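Local coordinates for Mlr7391 protein (Mesorhizobium loti, PDB 3HK4) that is of unknown function but has an NTF2-like fold of the SnoaL family and may act as a polyketide cyclase-like enzyme, at residues 28-31 and 32-36; 44-47 and 48-52; 65-68 and 69-73. All blocks are in the same frame, centred on the assembly; numbering follows the deposited sequence.

Interaction 1: residues 28-31 and 32-36; sequences DFTE and LLKQG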
ATOM      1  N   ASP A  28      26.789  -0.186   1.131  1.00 32.28           N
ATOM      2  CA  ASP A  28      26.197   0.643   2.189  1.00 30.58           C
ATOM      3  C   ASP A  28      24.721   0.272   2.360  1.00 31.07           C
ATOM      4  O   ASP A  28      24.270   0.001   3.460  1.00 31.84           O
ATOM      5  CB  ASP A  28      26.375   2.114   1.839  1.00 32.14           C
ATOM      6  CG  ASP A  28      25.944   3.042   2.932  1.00 32.00           C
ATOM      7  OD1 ASP A  28      26.113   2.706   4.111  1.00 27.96           O
ATOM      8  OD2 ASP A  28      25.441   4.136   2.600  1.00 30.22           O
ATOM      9  N   PHE A  29      23.980   0.276   1.264  1.00 28.97           N
ATOM     10  CA  PHE A  29      22.535  -0.043   1.256  1.00 26.90           C
ATOM     11  C   PHE A  29      22.275  -1.392   1.894  1.00 30.36           C
ATOM     12  O   PHE A  29      21.384  -1.525   2.715  1.00 30.23           O
ATOM     13  CB  PHE A  29      22.059   0.008  -0.199  1.00 29.37           C
ATOM     14  CG  PHE A  29      20.605  -0.250  -0.399  1.00 30.27           C
ATOM     15  CD1 PHE A  29      19.710   0.760  -0.347  1.00 27.26           C
ATOM     16  CD2 PHE A  29      20.156  -1.514  -0.733  1.00 30.67           C
ATOM     17  CE1 PHE A  29      18.342   0.496  -0.568  1.00 32.21           C
ATOM     18  CE2 PHE A  29      18.813  -1.781  -0.939  1.00 33.79           C
ATOM     19  CZ  PHE A  29      17.918  -0.751  -0.870  1.00 31.63           C
ATOM     20  N   THR A  30      23.091  -2.378   1.550  1.00 30.85           N
ATOM     21  CA  THR A  30      22.934  -3.742   2.101  1.00 31.15           C
ATOM     22  C   THR A  30      23.175  -3.756   3.597  1.00 29.89           C
ATOM     23  O   THR A  30      22.424  -4.377   4.338  1.00 30.44           O
ATOM     24  CB  THR A  30      23.866  -4.737   1.380  1.00 30.23           C
ATOM     25  OG1 THR A  30      23.552  -4.678  -0.014  1.00 29.09           O
ATOM     26  CG2 THR A  30      23.672  -6.181   1.923  1.00 31.72           C
ATOM     27  N   GLU A  31      24.218  -3.080   4.040  1.00 29.16           N
ATOM     28  CA  GLU A  31      24.529  -3.038   5.453  1.00 31.70           C
ATOM     29  C   GLU A  31      23.398  -2.371   6.221  1.00 29.74           C
ATOM     30  O   GLU A  31      23.021  -2.799   7.301  1.00 28.17           O
ATOM     31  CB  GLU A  31      25.872  -2.322   5.679  1.00 33.16           C
ATOM     32  CG  GLU A  31      27.078  -3.162   5.237  1.00 36.96           C
ATOM     33  CD  GLU A  31      28.430  -2.415   5.317  1.00 40.19           C
ATOM     34  OE1 GLU A  31      28.485  -1.256   5.806  1.00 46.50           O
ATOM     35  OE2 GLU A  31      29.449  -2.998   4.869  1.00 51.29           O
ATOM     36  N   LEU A  32      22.871  -1.281   5.672  1.00 28.09           N
ATOM     37  CA  LEU A  32      21.756  -0.626   6.287  1.00 28.06           C
ATOM     38  C   LEU A  32      20.542  -1.546   6.395  1.00 28.75           C
ATOM     39  O   LEU A  32      19.893  -1.634   7.473  1.00 29.09           O
ATOM     40  CB  LEU A  32      21.437   0.699   5.528  1.00 23.98           C
ATOM     41  CG  LEU A  32      22.394   1.846   5.725  1.00 26.87           C
ATOM     42  CD1 LEU A  32      22.111   2.991   4.671  1.00 23.06           C
ATOM     43  CD2 LEU A  32      22.292   2.393   7.116  1.00 33.45           C
ATOM     44  N   LEU A  33      20.242  -2.286   5.342  1.00 29.41           N
ATOM     45  CA  LEU A  33      19.098  -3.246   5.428  1.00 30.42           C
ATOM     46  C   LEU A  33      19.378  -4.317   6.464  1.00 32.50           C
ATOM     47  O   LEU A  33      18.491  -4.608   7.306  1.00 31.70           O
ATOM     48  CB  LEU A  33      18.763  -3.913   4.099  1.00 32.09           C
ATOM     49  CG  LEU A  33      18.338  -3.011   2.927  1.00 33.91           C
ATOM     50  CD1 LEU A  33      17.819  -3.884   1.757  1.00 31.96           C
ATOM     51  CD2 LEU A  33      17.352  -1.949   3.295  1.00 37.77           C
ATOM     52  N   LYS A  34      20.583  -4.899   6.446  1.00 31.35           N
ATOM     53  CA  LYS A  34      20.933  -5.906   7.460  1.00 33.14           C
ATOM     54  C   LYS A  34      20.771  -5.395   8.893  1.00 33.30           C
ATOM     55  O   LYS A  34      20.366  -6.141   9.782  1.00 35.95           O
ATOM     56  CB  LYS A  34      22.367  -6.383   7.310  1.00 37.02           C
ATOM     57  CG  LYS A  34      22.619  -7.233   6.096  1.00 38.96           C
ATOM     58  CD  LYS A  34      24.062  -7.665   6.118  1.00 38.22           C
ATOM     59  CE  LYS A  34      24.384  -8.538   4.962  1.00 48.79           C
ATOM     60  NZ  LYS A  34      25.789  -8.928   5.020  1.00 42.36           N
ATOM     61  N   GLN A  35      21.136  -4.133   9.111  1.00 32.79           N
ATOM     62  CA  GLN A  35      21.045  -3.474  10.428  1.00 33.29           C
ATOM     63  C   GLN A  35      19.623  -3.092  10.827  1.00 32.13           C
ATOM     64  O   GLN A  35      19.390  -2.637  11.944  1.00 37.72           O
ATOM     65  CB  GLN A  35      21.930  -2.247  10.442  1.00 32.58           C
ATOM     66  CG  GLN A  35      23.435  -2.586  10.424  1.00 35.64           C
ATOM     67  CD  GLN A  35      24.319  -1.419   9.997  1.00 38.57           C
ATOM     68  OE1 GLN A  35      23.888  -0.257  10.015  1.00 47.40           O
ATOM     69  NE2 GLN A  35      25.552  -1.730   9.581  1.00 41.51           N
ATOM     70  N   GLY A  36      18.693  -3.226   9.904  1.00 32.70           N
ATOM     71  CA  GLY A  36      17.280  -2.952  10.128  1.00 34.10           C
ATOM     72  C   GLY A  36      16.898  -1.536   9.775  1.00 35.40           C
ATOM     73  O   GLY A  36      15.773  -1.179  10.003  1.00 33.98           O
TER
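The ring of Phe29 turns one face to Leu33, one turn further along the same helix. Leu33 CG lies over that face. The closest approach is made by Leu33 CD1, 3.6 Å from Phe29 CE2. The two side chains slant past each other. Phe29 CG stands opposite the backbone N (chi1 -178°), which sets the ring where Leu33 can cover it. Leu33 CG stands beside its own N (chi1 -61°) and leans back over the preceding turn, with Leu33 CG 3.4 Å from Phe29 O.

This is helix 22-34 of an NTF2-like fold, packed against the curved sheet. Phe29 meets Tyr122 edge-to-face, and both Phe29 and Leu33 rest on Leu99 of strand 96-107 and on Ala41 of helix 38-45. With an alanine in place of Leu33, the Phe29 ring would probably lose the cover over that face and be freer to tilt.

Asp28 and Leu32 meet more loosely. Leu32 CD1 is 4.1 Å from Asp28 OD1. On another side of the helix, Thr30 CG2 touches Lys34 CE at 3.9 Å, so the extended lysine chain lends its aliphatic part to the contact. Gln35 CG packs on Glu31 O at 3.2 Å. The polar ends turn elsewhere: Asp28 OD2 to Lys44 and Tyr45, Thr30 OG1 to Ala26 O, and the Glu31 carboxylate to Lys27.

Four backbone bonds join residues four apart. The straightest runs from Lys34 N to Thr30 O, 2.8 Å at 173°. The helix closes in a Schellman motif: Gly36 has positive phi, and its N bonds to Leu33 O at 2.9 Å.

Interaction 2: residues 44-47 and 48-52; sequences KYNA and DDIAS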
ATOM      1  N   LYS A  44      18.102   7.598   2.008  1.00 25.63           N
ATOM      2  CA  LYS A  44      19.431   7.946   1.470  1.00 27.71           C
ATOM      3  C   LYS A  44      19.597   7.680  -0.021  1.00 28.55           C
ATOM      4  O   LYS A  44      20.206   8.468  -0.758  1.00 28.46           O
ATOM      5  CB  LYS A  44      20.542   7.178   2.238  1.00 29.11           C
ATOM      6  CG  LYS A  44      22.000   7.613   1.914  1.00 27.48           C
ATOM      7  CD  LYS A  44      22.993   6.934   2.804  1.00 26.97           C
ATOM      8  CE  LYS A  44      24.393   7.268   2.450  1.00 33.21           C
ATOM      9  NZ  LYS A  44      25.263   6.668   3.485  1.00 30.49           N
ATOM     10  N   TYR A  45      19.025   6.584  -0.489  1.00 28.39           N
ATOM     11  CA  TYR A  45      19.343   6.147  -1.830  1.00 30.39           C
ATOM     12  C   TYR A  45      18.228   6.158  -2.853  1.00 28.34           C
ATOM     13  O   TYR A  45      18.530   6.135  -4.026  1.00 28.48           O
ATOM     14  CB  TYR A  45      19.935   4.720  -1.756  1.00 30.59           C
ATOM     15  CG  TYR A  45      21.333   4.696  -1.158  1.00 27.93           C
ATOM     16  CD1 TYR A  45      22.370   5.290  -1.821  1.00 23.79           C
ATOM     17  CD2 TYR A  45      21.599   4.088   0.052  1.00 22.37           C
ATOM     18  CE1 TYR A  45      23.623   5.324  -1.325  1.00 26.74           C
ATOM     19  CE2 TYR A  45      22.880   4.094   0.573  1.00 24.01           C
ATOM     20  CZ  TYR A  45      23.906   4.683  -0.158  1.00 27.70           C
ATOM     21  OH  TYR A  45      25.211   4.769   0.306  1.00 28.02           O
ATOM     22  N   ASN A  46      16.966   6.187  -2.446  1.00 28.33           N
ATOM     23  CA  ASN A  46      15.910   6.079  -3.441  1.00 27.09           C
ATOM     24  C   ASN A  46      15.789   7.340  -4.248  1.00 27.42           C
ATOM     25  O   ASN A  46      15.840   8.436  -3.711  1.00 31.06           O
ATOM     26  CB  ASN A  46      14.550   5.784  -2.854  1.00 29.19           C
ATOM     27  CG  ASN A  46      14.427   4.393  -2.291  1.00 30.32           C
ATOM     28  OD1 ASN A  46      15.254   3.494  -2.555  1.00 33.89           O
ATOM     29  ND2 ASN A  46      13.307   4.167  -1.579  1.00 30.36           N
ATOM     30  N   ALA A  47      15.617   7.186  -5.548  1.00 28.11           N
ATOM     31  CA  ALA A  47      15.384   8.348  -6.421  1.00 26.67           C
ATOM     32  C   ALA A  47      13.995   8.839  -6.136  1.00 28.99           C
ATOM     33  O   ALA A  47      13.132   8.055  -5.739  1.00 31.46           O
ATOM     34  CB  ALA A  47      15.479   7.937  -7.888  1.00 25.90           C
ATOM     35  N   ASP A  48      13.741  10.128  -6.313  1.00 28.94           N
ATOM     36  CA  ASP A  48      12.410  10.683  -6.041  1.00 30.63           C
ATOM     37  C   ASP A  48      11.296  10.000  -6.840  1.00 33.24           C
ATOM     38  O   ASP A  48      10.142   9.939  -6.416  1.00 31.15           O
ATOM     39  CB  ASP A  48      12.388  12.160  -6.407  1.00 35.31           C
ATOM     40  CG  ASP A  48      13.190  13.028  -5.439  1.00 43.80           C
ATOM     41  OD1 ASP A  48      13.595  12.548  -4.347  1.00 44.80           O
ATOM     42  OD2 ASP A  48      13.394  14.219  -5.800  1.00 46.23           O
ATOM     43  N   ASP A  49      11.660   9.522  -8.028  1.00 34.01           N
ATOM     44  CA  ASP A  49      10.735   8.845  -8.907  1.00 33.43           C
ATOM     45  C   ASP A  49      10.988   7.333  -8.944  1.00 32.20           C
ATOM     46  O   ASP A  49      10.737   6.699  -9.956  1.00 35.23           O
ATOM     47  CB  ASP A  49      10.823   9.453 -10.300  1.00 34.61           C
ATOM     48  CG  ASP A  49      12.195   9.327 -10.935  1.00 38.38           C
ATOM     49  OD1 ASP A  49      13.193   9.062 -10.249  1.00 43.52           O
ATOM     50  OD2 ASP A  49      12.284   9.529 -12.149  1.00 38.75           O
ATOM     51  N   ILE A  50      11.484   6.759  -7.848  1.00 30.01           N
ATOM     52  CA  ILE A  50      11.723   5.343  -7.813  1.00 27.12           C
ATOM     53  C   ILE A  50      10.462   4.501  -8.190  1.00 30.49           C
ATOM     54  O   ILE A  50       9.381   4.744  -7.682  1.00 32.27           O
ATOM     55  CB  ILE A  50      12.256   4.904  -6.425  1.00 28.95           C
ATOM     56  CG1 ILE A  50      12.621   3.432  -6.456  1.00 30.23           C
ATOM     57  CG2 ILE A  50      11.242   5.310  -5.274  1.00 22.16           C
ATOM     58  CD1 ILE A  50      13.496   2.885  -5.310  1.00 28.28           C
ATOM     59  N   ALA A  51      10.644   3.499  -9.072  1.00 29.96           N
ATOM     60  CA  ALA A  51       9.599   2.538  -9.460  1.00 28.48           C
ATOM     61  C   ALA A  51       9.853   1.228  -8.718  1.00 29.89           C
ATOM     62  O   ALA A  51      10.967   0.768  -8.673  1.00 28.12           O
ATOM     63  CB  ALA A  51       9.660   2.300 -10.967  1.00 30.39           C
ATOM     64  N   SER A  52       8.826   0.658  -8.098  1.00 25.81           N
ATOM     65  CA  SER A  52       8.961  -0.563  -7.326  1.00 26.63           C
ATOM     66  C   SER A  52       7.995  -1.575  -7.899  1.00 28.41           C
ATOM     67  O   SER A  52       6.799  -1.298  -8.011  1.00 30.05           O
ATOM     68  CB  SER A  52       8.629  -0.291  -5.875  1.00 25.35           C
ATOM     69  OG  SER A  52       8.823  -1.471  -5.055  1.00 34.28           O
TER
HETATM   70  O   HOH W   1      15.737  11.457  -3.446  1.00 47.48           O
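Asp48 OD1 accepts the shortest polar bond here, 2.6 Å from the O of water HOH 1. The same water donates to Asn46 O at 3.0 Å, so it bridges the residues before and after Ala47. The chain turns a corner at this point. A type I beta turn runs from Ala47 to Ile50 and carries it from the short strand 46-47, which follows helix 38-45, into strand 50-53 of the NTF2-like sheet. Ile50 N closes the turn on Ala47 O at 3.0 Å. Its N-H comes from well above the carbonyl plane, and the bond is moderately bent (148°).

Asn46 is the first residue past the helix. Its side chain and that of Ile50 lie obliquely to one another on the buried side, where Leu69 of helix 66-78 and Ile129 of strand 128-135 also pack. With CG1 opposite its backbone N (chi1 -175°), Ile50 extends CD1 to the flat amide. On the solvent side Asp49 OD1 sits 3.5 Å from Ala47 CB. Ile50 CG2 packs back on the turn, 3.4 Å from Ala47 O. The nearest point of the buried pair is Ile50 CD1 against Asn46 OD1, at 3.3 Å.

Interaction 3: residues 65-68 and 69-73; sequences GKEA and LRQKS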
ATOM      1  N   GLY A  65       7.241   6.687  -7.185  1.00 33.20           N
ATOM      2  CA  GLY A  65       7.451   7.843  -6.304  1.00 32.12           C
ATOM      3  C   GLY A  65       8.112   7.382  -5.028  1.00 30.63           C
ATOM      4  O   GLY A  65       7.791   6.316  -4.516  1.00 29.91           O
ATOM      5  N   LYS A  66       9.003   8.221  -4.492  1.00 30.37           N
ATOM      6  CA  LYS A  66       9.756   7.899  -3.254  1.00 30.07           C
ATOM      7  C   LYS A  66       8.857   7.888  -2.006  1.00 28.08           C
ATOM      8  O   LYS A  66       8.898   6.950  -1.140  1.00 28.01           O
ATOM      9  CB  LYS A  66      10.930   8.898  -3.125  1.00 28.32           C
ATOM     10  CG  LYS A  66      11.856   8.668  -1.949  1.00 29.02           C
ATOM     11  CD  LYS A  66      13.080   9.545  -2.005  1.00 32.75           C
ATOM     12  CE  LYS A  66      13.993   9.320  -0.816  1.00 27.52           C
ATOM     13  NZ  LYS A  66      15.260  10.144  -0.871  1.00 28.02           N
ATOM     14  N   GLU A  67       8.021   8.902  -1.918  0.80 33.02           N
ATOM     15  CA  GLU A  67       7.108   9.029  -0.797  0.80 32.03           C
ATOM     16  C   GLU A  67       6.079   7.922  -0.848  0.80 29.41           C
ATOM     17  O   GLU A  67       5.740   7.352   0.191  0.80 33.47           O
ATOM     18  CB  GLU A  67       6.426  10.396  -0.809  0.80 35.18           C
ATOM     19  CG  GLU A  67       5.615  10.669   0.434  0.80 37.84           C
ATOM     20  CD  GLU A  67       6.445  10.886   1.686  0.80 42.95           C
ATOM     21  OE1 GLU A  67       7.682  11.042   1.609  0.80 46.40           O
ATOM     22  OE2 GLU A  67       5.832  10.937   2.777  0.80 58.51           O
ATOM     23  N   ALA A  68       5.627   7.569  -2.051  1.00 29.31           N
ATOM     24  CA  ALA A  68       4.675   6.441  -2.231  1.00 29.65           C
ATOM     25  C   ALA A  68       5.305   5.193  -1.656  1.00 28.22           C
ATOM     26  O   ALA A  68       4.657   4.440  -0.952  1.00 31.09           O
ATOM     27  CB  ALA A  68       4.380   6.193  -3.688  1.00 28.03           C
ATOM     28  N   LEU A  69       6.590   4.980  -1.910  1.00 30.67           N
ATOM     29  CA  LEU A  69       7.238   3.738  -1.401  1.00 28.03           C
ATOM     30  C   LEU A  69       7.363   3.740   0.092  1.00 26.06           C
ATOM     31  O   LEU A  69       7.342   2.699   0.730  1.00 29.80           O
ATOM     32  CB  LEU A  69       8.581   3.500  -2.080  1.00 32.92           C
ATOM     33  CG  LEU A  69       9.276   2.139  -1.995  1.00 35.86           C
ATOM     34  CD1 LEU A  69       8.380   1.042  -2.569  1.00 32.33           C
ATOM     35  CD2 LEU A  69      10.663   2.192  -2.724  1.00 30.23           C
ATOM     36  N   ARG A  70       7.580   4.907   0.684  1.00 28.04           N
ATOM     37  CA  ARG A  70       7.641   5.039   2.118  1.00 28.33           C
ATOM     38  C   ARG A  70       6.282   4.634   2.722  1.00 30.75           C
ATOM     39  O   ARG A  70       6.193   3.977   3.778  1.00 28.39           O
ATOM     40  CB  ARG A  70       8.020   6.502   2.439  1.00 31.99           C
ATOM     41  CG  ARG A  70       8.203   6.790   3.841  1.00 36.36           C
ATOM     42  CD  ARG A  70       8.496   8.264   4.019  1.00 41.35           C
ATOM     43  NE  ARG A  70       8.300   8.581   5.427  1.00 53.10           N
ATOM     44  CZ  ARG A  70       8.078   9.793   5.931  1.00 53.93           C
ATOM     45  NH1 ARG A  70       7.961  10.848   5.142  1.00 56.32           N
ATOM     46  NH2 ARG A  70       7.938   9.934   7.251  1.00 54.05           N
ATOM     47  N   GLN A  71       5.206   5.038   2.048  1.00 28.96           N
ATOM     48  CA  GLN A  71       3.868   4.693   2.526  1.00 29.72           C
ATOM     49  C   GLN A  71       3.607   3.222   2.394  1.00 27.92           C
ATOM     50  O   GLN A  71       3.080   2.593   3.295  1.00 30.72           O
ATOM     51  CB  GLN A  71       2.840   5.512   1.759  1.00 30.24           C
ATOM     52  CG  GLN A  71       2.893   6.991   2.121  1.00 28.04           C
ATOM     53  CD  GLN A  71       2.389   7.952   1.056  1.00 35.74           C
ATOM     54  OE1 GLN A  71       1.996   7.548  -0.032  1.00 35.20           O
ATOM     55  NE2 GLN A  71       2.366   9.281   1.399  1.00 35.59           N
ATOM     56  N   LYS A  72       3.942   2.650   1.254  1.00 29.12           N
ATOM     57  CA  LYS A  72       3.787   1.221   1.045  1.00 26.95           C
ATOM     58  C   LYS A  72       4.594   0.482   2.102  1.00 29.59           C
ATOM     59  O   LYS A  72       4.151  -0.525   2.692  1.00 30.91           O
ATOM     60  CB  LYS A  72       4.333   0.850  -0.343  1.00 29.92           C
ATOM     61  CG  LYS A  72       4.283  -0.672  -0.635  1.00 36.64           C
ATOM     62  CD  LYS A  72       4.623  -1.056  -2.085  1.00 38.02           C
ATOM     63  CE  LYS A  72       6.027  -1.730  -2.220  1.00 52.25           C
ATOM     64  NZ  LYS A  72       6.380  -2.364  -3.591  1.00 46.28           N
ATOM     65  N   SER A  73       5.805   0.965   2.342  1.00 29.48           N
ATOM     66  CA  SER A  73       6.691   0.276   3.299  1.00 27.53           C
ATOM     67  C   SER A  73       6.131   0.349   4.691  1.00 30.54           C
ATOM     68  O   SER A  73       6.210  -0.594   5.453  1.00 28.60           O
ATOM     69  CB  SER A  73       8.084   0.904   3.251  1.00 29.10           C
ATOM     70  OG  SER A  73       8.639   0.817   1.952  1.00 39.72           O
TER
HETATM   71  O   HOH W   2       3.889   9.652   3.783  1.00 40.66           O
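Glu67 bends at its second torsion (chi2 70°), after a chi1 that sets CG opposite the backbone N. Arg70 keeps its chain extended from CG to NE. The two side chains therefore run side by side and point the same way. Glu67 OE2 forms a salt bridge with Arg70 NH1 at 3.2 Å. The carboxylate and guanidinium planes stand 88° apart. OE1 lies at the guanidinium edge, in its plane, while OE2 comes in obliquely. Glu67 was modelled in two conformers, and the geometry here is that of one of them.

Gln71 crosses Glu67 at about a right angle. Its NE2 donates to water HOH 2 at 2.9 Å, and that water donates to Glu67 OE2.

All this lies on the first turns of helix 66-78, with Gly65 as N-cap. The first bond of the series, Leu69 N to Gly65 O, is the longest at 3.2 Å, whereas Lys72 N to Ala68 O is 2.9 Å. One turn on, Leu69 O takes both Ser73 N and Ser73 OG, from opposite faces of its plane. The Ser73 hydroxyl bond is the shorter, 2.6 Å between OG and Leu69 O.

Leu69 turns to strand 50-53, where it packs on Ile50 and Ser52. Lys66 NZ reaches Glu43 O, and Lys72 NZ reaches Ser52. Ala68, Gln71 and Lys72 pack on the second subunit, Gln71 against its own counterpart there. Glu67 OE2 takes both the Arg70 NH1 salt bridge and the bond from the water, so its negative charge is probably shared between them.

Overall arrangement
The three contacts follow one another along the chain, all within the SnoaL-like domain. Interaction 1 lies on helix 22-34, interaction 2 spans the end of helix 38-45 and the start of strand 50-53, and interaction 3 opens helix 66-78. Interactions 1 and 2 have centres 16 Å apart but touch, since helix 22-34 and helix 38-45 pack together. Interactions 2 and 3 are closer, with centres 9 Å apart, and backbone bonds tie the corner to the start of helix 66-78. Interactions 1 and 3, 18 Å apart between centres, do not touch. Interaction 2 thus links the helix on the sheet with the helix that meets the second subunit.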